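Local coordinates for oxidoreductase, NAD-binding/iron-sulfur cluster-binding protein (Nitratireductor pacificus pht-3B, PDB 6ZXU) that probably removes halogens reductively from organohalide substrates, as a catabolic reductive dehalogenase carrying cobalamin and two [4Fe-4S] clusters, at residues 498-502 with 554-558; 559-563 with 679-683. All coordinates share one frame. Residues are numbered along the deposited sequence.

Contact 1: 498-502 with 554-558. With SF4 (iron/sulfur cluster), chain D.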
loop_
_atom_site.group_PDB
_atom_site.type_symbol
_atom_site.label_atom_id
_atom_site.label_comp_id
_atom_site.label_asym_id
_atom_site.label_seq_id
_atom_site.Cartn_x
_atom_site.Cartn_y
_atom_site.Cartn_z
ATOM N N VAL A 498 -4.259 -17.764 5.982
ATOM C CA VAL A 498 -4.412 -18.412 4.674
ATOM C C VAL A 498 -5.855 -18.300 4.182
ATOM O O VAL A 498 -6.807 -18.677 4.887
ATOM C CB VAL A 498 -3.994 -19.896 4.781
ATOM C CG1 VAL A 498 -4.440 -20.728 3.594
ATOM C CG2 VAL A 498 -2.456 -19.954 4.896
ATOM N N SER A 499 -6.023 -17.820 2.928
ATOM C CA SER A 499 -7.318 -17.611 2.324
ATOM C C SER A 499 -7.436 -18.414 1.008
ATOM O O SER A 499 -6.457 -18.867 0.440
ATOM C CB SER A 499 -7.607 -16.150 2.062
ATOM O OG SER A 499 -6.947 -15.714 0.889
ATOM N N ARG A 500 -8.675 -18.518 0.533
ATOM C CA ARG A 500 -8.902 -19.214 -0.749
ATOM C C ARG A 500 -8.196 -18.528 -1.903
ATOM O O ARG A 500 -7.726 -19.169 -2.832
ATOM C CB ARG A 500 -10.401 -19.370 -0.982
ATOM C CG ARG A 500 -10.743 -20.009 -2.352
ATOM C CD ARG A 500 -12.254 -20.218 -2.584
ATOM N NE ARG A 500 -12.820 -21.081 -1.601
ATOM C CZ ARG A 500 -12.707 -22.398 -1.536
ATOM N NH1 ARG A 500 -12.098 -23.058 -2.535
ATOM N NH2 ARG A 500 -13.284 -23.032 -0.562
ATOM N N ILE A 501 -8.076 -17.231 -1.894
ATOM C CA ILE A 501 -7.327 -16.532 -2.964
ATOM C C ILE A 501 -6.038 -17.211 -3.323
ATOM O O ILE A 501 -5.772 -17.428 -4.468
ATOM C CB ILE A 501 -7.139 -15.050 -2.632
ATOM C CG1 ILE A 501 -8.493 -14.391 -2.533
ATOM C CG2 ILE A 501 -6.332 -14.369 -3.669
ATOM C CD1 ILE A 501 -8.509 -12.860 -2.149
ATOM N N GLY A 502 -5.240 -17.581 -2.342
ATOM C CA GLY A 502 -4.197 -18.531 -2.566
ATOM C C GLY A 502 -2.880 -18.032 -2.131
ATOM O O GLY A 502 -2.366 -18.441 -1.049
ATOM N N ILE A 554 -8.282 -19.251 -9.383
ATOM C CA ILE A 554 -8.477 -19.542 -7.944
ATOM C C ILE A 554 -9.203 -20.867 -7.806
ATOM O O ILE A 554 -10.201 -21.107 -8.470
ATOM C CB ILE A 554 -9.194 -18.346 -7.247
ATOM C CG1 ILE A 554 -8.289 -17.128 -7.329
ATOM C CG2 ILE A 554 -9.621 -18.706 -5.844
ATOM C CD1 ILE A 554 -8.901 -15.866 -6.817
ATOM N N SER A 555 -8.746 -21.692 -6.868
ATOM C CA SER A 555 -9.382 -22.970 -6.579
ATOM C C SER A 555 -10.773 -22.902 -5.955
ATOM O O SER A 555 -11.013 -22.188 -4.982
ATOM C CB SER A 555 -8.474 -23.821 -5.708
ATOM O OG SER A 555 -9.120 -25.051 -5.380
ATOM N N PHE A 556 -11.708 -23.623 -6.551
ATOM C CA PHE A 556 -13.046 -23.893 -6.027
ATOM C C PHE A 556 -13.070 -25.111 -5.143
ATOM O O PHE A 556 -14.116 -25.450 -4.610
ATOM C CB PHE A 556 -14.048 -24.159 -7.169
ATOM C CG PHE A 556 -14.431 -22.963 -7.956
ATOM C CD1 PHE A 556 -13.761 -22.618 -9.051
ATOM C CD2 PHE A 556 -15.561 -22.271 -7.632
ATOM C CE1 PHE A 556 -14.153 -21.516 -9.801
ATOM C CE2 PHE A 556 -15.968 -21.176 -8.364
ATOM C CZ PHE A 556 -15.266 -20.803 -9.467
ATOM N N GLY A 557 -11.938 -25.726 -4.912
ATOM C CA GLY A 557 -11.890 -26.984 -4.178
ATOM C C GLY A 557 -11.254 -26.873 -2.788
ATOM O O GLY A 557 -11.279 -25.831 -2.176
ATOM N N ASP A 558 -10.759 -27.980 -2.295
ATOM C CA ASP A 558 -10.286 -28.091 -0.957
ATOM C C ASP A 558 -8.801 -27.700 -0.901
ATOM O O ASP A 558 -8.140 -27.661 -1.922
ATOM C CB ASP A 558 -10.440 -29.534 -0.498
ATOM C CG ASP A 558 -11.893 -29.916 -0.275
ATOM O OD1 ASP A 558 -12.745 -29.025 0.028
ATOM O OD2 ASP A 558 -12.143 -31.144 -0.386
HETATM FE FE1 SF4 D . -12.312 -15.952 -1.409
HETATM FE FE2 SF4 D . -14.686 -15.736 0.069
HETATM FE FE3 SF4 D . -12.695 -13.955 0.486
HETATM FE FE4 SF4 D . -12.295 -16.528 1.301
HETATM S S1 SF4 D . -13.865 -15.030 1.993
HETATM S S2 SF4 D . -10.883 -15.281 0.186
HETATM S S3 SF4 D . -13.407 -17.536 -0.371
HETATM S S4 SF4 D . -13.888 -14.347 -1.382
HETATM O O HOH W 1 -6.751 -20.746 -4.832
HETATM O O HOH W 2 -12.654 -25.562 0.525
#
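This is a buried loop-to-loop contact beside an iron-sulfur cluster, in which one arginine joins the loop between strands 497-498 and 505-506, which lines the cobalamin pocket, to the loop leading into strand 560-562, part of the ferredoxin-type dicluster region. Arg500 brings its guanidinium to the backbone of 554-558, where NH1 donates to Ser555 O (2.8 Å) and to Gly557 O (2.9 Å). The two carbonyls can converge on one nitrogen because the chain bends here: Ser555 OG accepts from Gly557 N at 2.9 Å, an ST turn. Water 2 links Arg500 NH2 to Gly557 O, and water 1 links Arg500 O to Ser555 N. The apolar share comes from Ile554, whose CG2 lies 3.9 Å from Arg500 CG and whose CD1 is 4.3 Å from Ile501 CG2. The cluster is lined from this side, with Arg500 CB 3.6 Å from SF4 S3 and Ile501 CG1 3.7 Å from SF4 S2, while Ile554 touches the second cluster. Arg500 NH2 also hydrogen-bonds to Cys539 O in helix 535-540, Ile501 O hydrogen-bonds to the cobalamin, and Ile554 packs on Ala546 of helix 544-548 and Cys591 of helix 590-594.

Contact 2: 559-563 with 679-683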
loop_
_atom_site.group_PDB
_atom_site.type_symbol
_atom_site.label_atom_id
_atom_site.label_comp_id
_atom_site.label_asym_id
_atom_site.label_seq_id
_atom_site.Cartn_x
_atom_site.Cartn_y
_atom_site.Cartn_z
ATOM N N LYS A 559 -8.335 -27.404 0.291
ATOM C CA LYS A 559 -6.933 -27.153 0.497
ATOM C C LYS A 559 -6.129 -28.427 0.174
ATOM O O LYS A 559 -6.618 -29.543 0.303
ATOM C CB LYS A 559 -6.656 -26.701 1.908
ATOM C CG LYS A 559 -7.078 -25.266 2.179
ATOM C CD LYS A 559 -6.947 -24.889 3.650
ATOM C CE LYS A 559 -8.179 -25.349 4.396
ATOM N NZ LYS A 559 -8.015 -25.098 5.842
ATOM N N VAL A 560 -4.894 -28.244 -0.259
ATOM C CA VAL A 560 -3.949 -29.289 -0.572
ATOM C C VAL A 560 -2.629 -29.014 0.178
ATOM O O VAL A 560 -2.383 -27.906 0.692
ATOM C CB VAL A 560 -3.647 -29.405 -2.091
ATOM C CG1 VAL A 560 -4.894 -29.802 -2.858
ATOM C CG2 VAL A 560 -3.090 -28.119 -2.696
ATOM N N MET A 561 -1.795 -30.042 0.234
ATOM C CA MET A 561 -0.417 -29.846 0.687
ATOM C C MET A 561 0.408 -29.412 -0.518
ATOM O O MET A 561 0.246 -29.945 -1.618
ATOM C CB MET A 561 0.141 -31.197 1.275
ATOM C CG MET A 561 -0.525 -31.675 2.552
ATOM S SD MET A 561 -0.698 -30.435 3.838
ATOM C CE MET A 561 1.009 -30.169 4.287
ATOM N N PHE A 562 1.310 -28.496 -0.271
ATOM C CA PHE A 562 2.170 -27.923 -1.297
ATOM C C PHE A 562 3.469 -27.569 -0.587
ATOM O O PHE A 562 3.453 -26.755 0.299
ATOM C CB PHE A 562 1.479 -26.629 -1.880
ATOM C CG PHE A 562 2.290 -25.870 -2.889
ATOM C CD1 PHE A 562 3.162 -24.837 -2.516
ATOM C CD2 PHE A 562 2.211 -26.191 -4.225
ATOM C CE1 PHE A 562 3.934 -24.222 -3.437
ATOM C CE2 PHE A 562 3.006 -25.569 -5.155
ATOM C CZ PHE A 562 3.851 -24.551 -4.753
ATOM N N ASN A 563 4.582 -28.201 -0.993
ATOM C CA ASN A 563 5.924 -27.896 -0.513
ATOM C C ASN A 563 5.925 -27.805 0.982
ATOM O O ASN A 563 6.514 -26.888 1.568
ATOM C CB ASN A 563 6.474 -26.612 -1.123
ATOM C CG ASN A 563 7.969 -26.380 -0.805
ATOM O OD1 ASN A 563 8.716 -27.314 -0.543
ATOM N ND2 ASN A 563 8.380 -25.176 -0.864
ATOM N N MET A 679 -0.063 -26.871 -10.411
ATOM C CA MET A 679 0.747 -26.334 -9.317
ATOM C C MET A 679 2.226 -26.540 -9.630
ATOM O O MET A 679 2.575 -27.471 -10.325
ATOM C CB MET A 679 0.404 -26.952 -7.974
ATOM C CG MET A 679 0.548 -28.425 -7.915
ATOM S SD MET A 679 0.585 -29.150 -6.290
ATOM C CE MET A 679 -0.711 -28.369 -5.338
ATOM N N TYR A 680 3.067 -25.703 -9.079
ATOM C CA TYR A 680 4.472 -25.740 -9.416
ATOM C C TYR A 680 5.285 -25.701 -8.127
ATOM O O TYR A 680 5.895 -24.678 -7.798
ATOM C CB TYR A 680 4.836 -24.613 -10.345
ATOM C CG TYR A 680 4.119 -24.703 -11.650
ATOM C CD1 TYR A 680 4.507 -25.587 -12.614
ATOM C CD2 TYR A 680 2.948 -23.994 -11.863
ATOM C CE1 TYR A 680 3.812 -25.734 -13.804
ATOM C CE2 TYR A 680 2.198 -24.167 -13.030
ATOM C CZ TYR A 680 2.661 -25.060 -14.006
ATOM O OH TYR A 680 1.940 -25.190 -15.223
ATOM N N PRO A 681 5.330 -26.852 -7.419
ATOM C CA PRO A 681 6.197 -26.928 -6.257
ATOM C C PRO A 681 7.638 -27.001 -6.731
ATOM O O PRO A 681 7.867 -27.102 -7.913
ATOM C CB PRO A 681 5.745 -28.215 -5.576
ATOM C CG PRO A 681 5.206 -29.036 -6.689
ATOM C CD PRO A 681 4.604 -28.099 -7.652
ATOM N N PRO A 682 8.622 -26.975 -5.793
ATOM C CA PRO A 682 10.029 -26.997 -6.208
ATOM C C PRO A 682 10.432 -27.973 -7.310
ATOM O O PRO A 682 11.249 -27.620 -8.171
ATOM C CB PRO A 682 10.758 -27.270 -4.901
ATOM C CG PRO A 682 9.914 -26.505 -3.924
ATOM C CD PRO A 682 8.508 -26.762 -4.340
ATOM N N ARG A 683 9.882 -29.155 -7.339
ATOM C CA ARG A 683 10.306 -30.015 -8.406
ATOM C C ARG A 683 9.988 -29.545 -9.805
ATOM O O ARG A 683 10.578 -30.039 -10.730
ATOM C CB ARG A 683 9.788 -31.417 -8.218
ATOM C CG ARG A 683 8.355 -31.638 -8.309
ATOM C CD ARG A 683 8.039 -33.138 -8.057
ATOM N NE ARG A 683 8.435 -33.917 -9.213
ATOM C CZ ARG A 683 7.672 -34.179 -10.259
ATOM N NH1 ARG A 683 6.413 -33.813 -10.254
ATOM N NH2 ARG A 683 8.178 -34.789 -11.338
#
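Phe562, which loses the most surface here, reaches from strand 560-562 into the bend of 679-683. Its CE2 comes 3.5 Å from Pro681 N and 3.8 Å from Pro681 CB, and its CZ is 3.7 Å from Tyr680 O near the ring plane. Met679, next in buried area, meets the ring edge in a Met-aromatic contact, with SD 5.3 Å from the Phe562 ring centroid; its CE fits between Phe562 CD2 (3.8 Å) and Val560 CG2 (3.6 Å). Asn563 has a left-handed backbone conformation as the chain starts to turn back toward strand 565-567, and its CG lies 3.6 Å from Pro682 CD, while OD1 hydrogen-bonds to Gln309 N. Thus the contact is side-chain packing that seats one strand of a two-stranded antiparallel hairpin against a C-terminal loop. Phe562 also touches the cobalamin and makes a cation-pi contact with Lys569. Met679 and Pro681 also pack on helix 700-709, just beyond which Ala710 and Glu711 meet Val560 and the backbone of Met561.

How the contacts relate
The two contacts adjoin along the chain: 554-558 runs straight into 559-563, so ten continuous residues serve both, with centres 13 Å apart. Contact 1 rests largely on hydrogen bonds from an arginine whose aliphatic part lies against a cluster, contact 2 on apolar packing. Both border the cobalamin pocket, the side chain of Ile501 coming within about 4 Å of the cofactor and that of Phe562 within about 3 Å. Arg500 and Ile501 touch one cluster and Ile554 the other, whereas the side chain of Tyr680 is about 13 Å from a cluster. Outside the segments, Gln536 hydrogen-bonds to Val498 O and Lys559 NZ, and Trp568 touches the side chains of Arg500 and Lys559, tying segments 498-502 and 559-563 together.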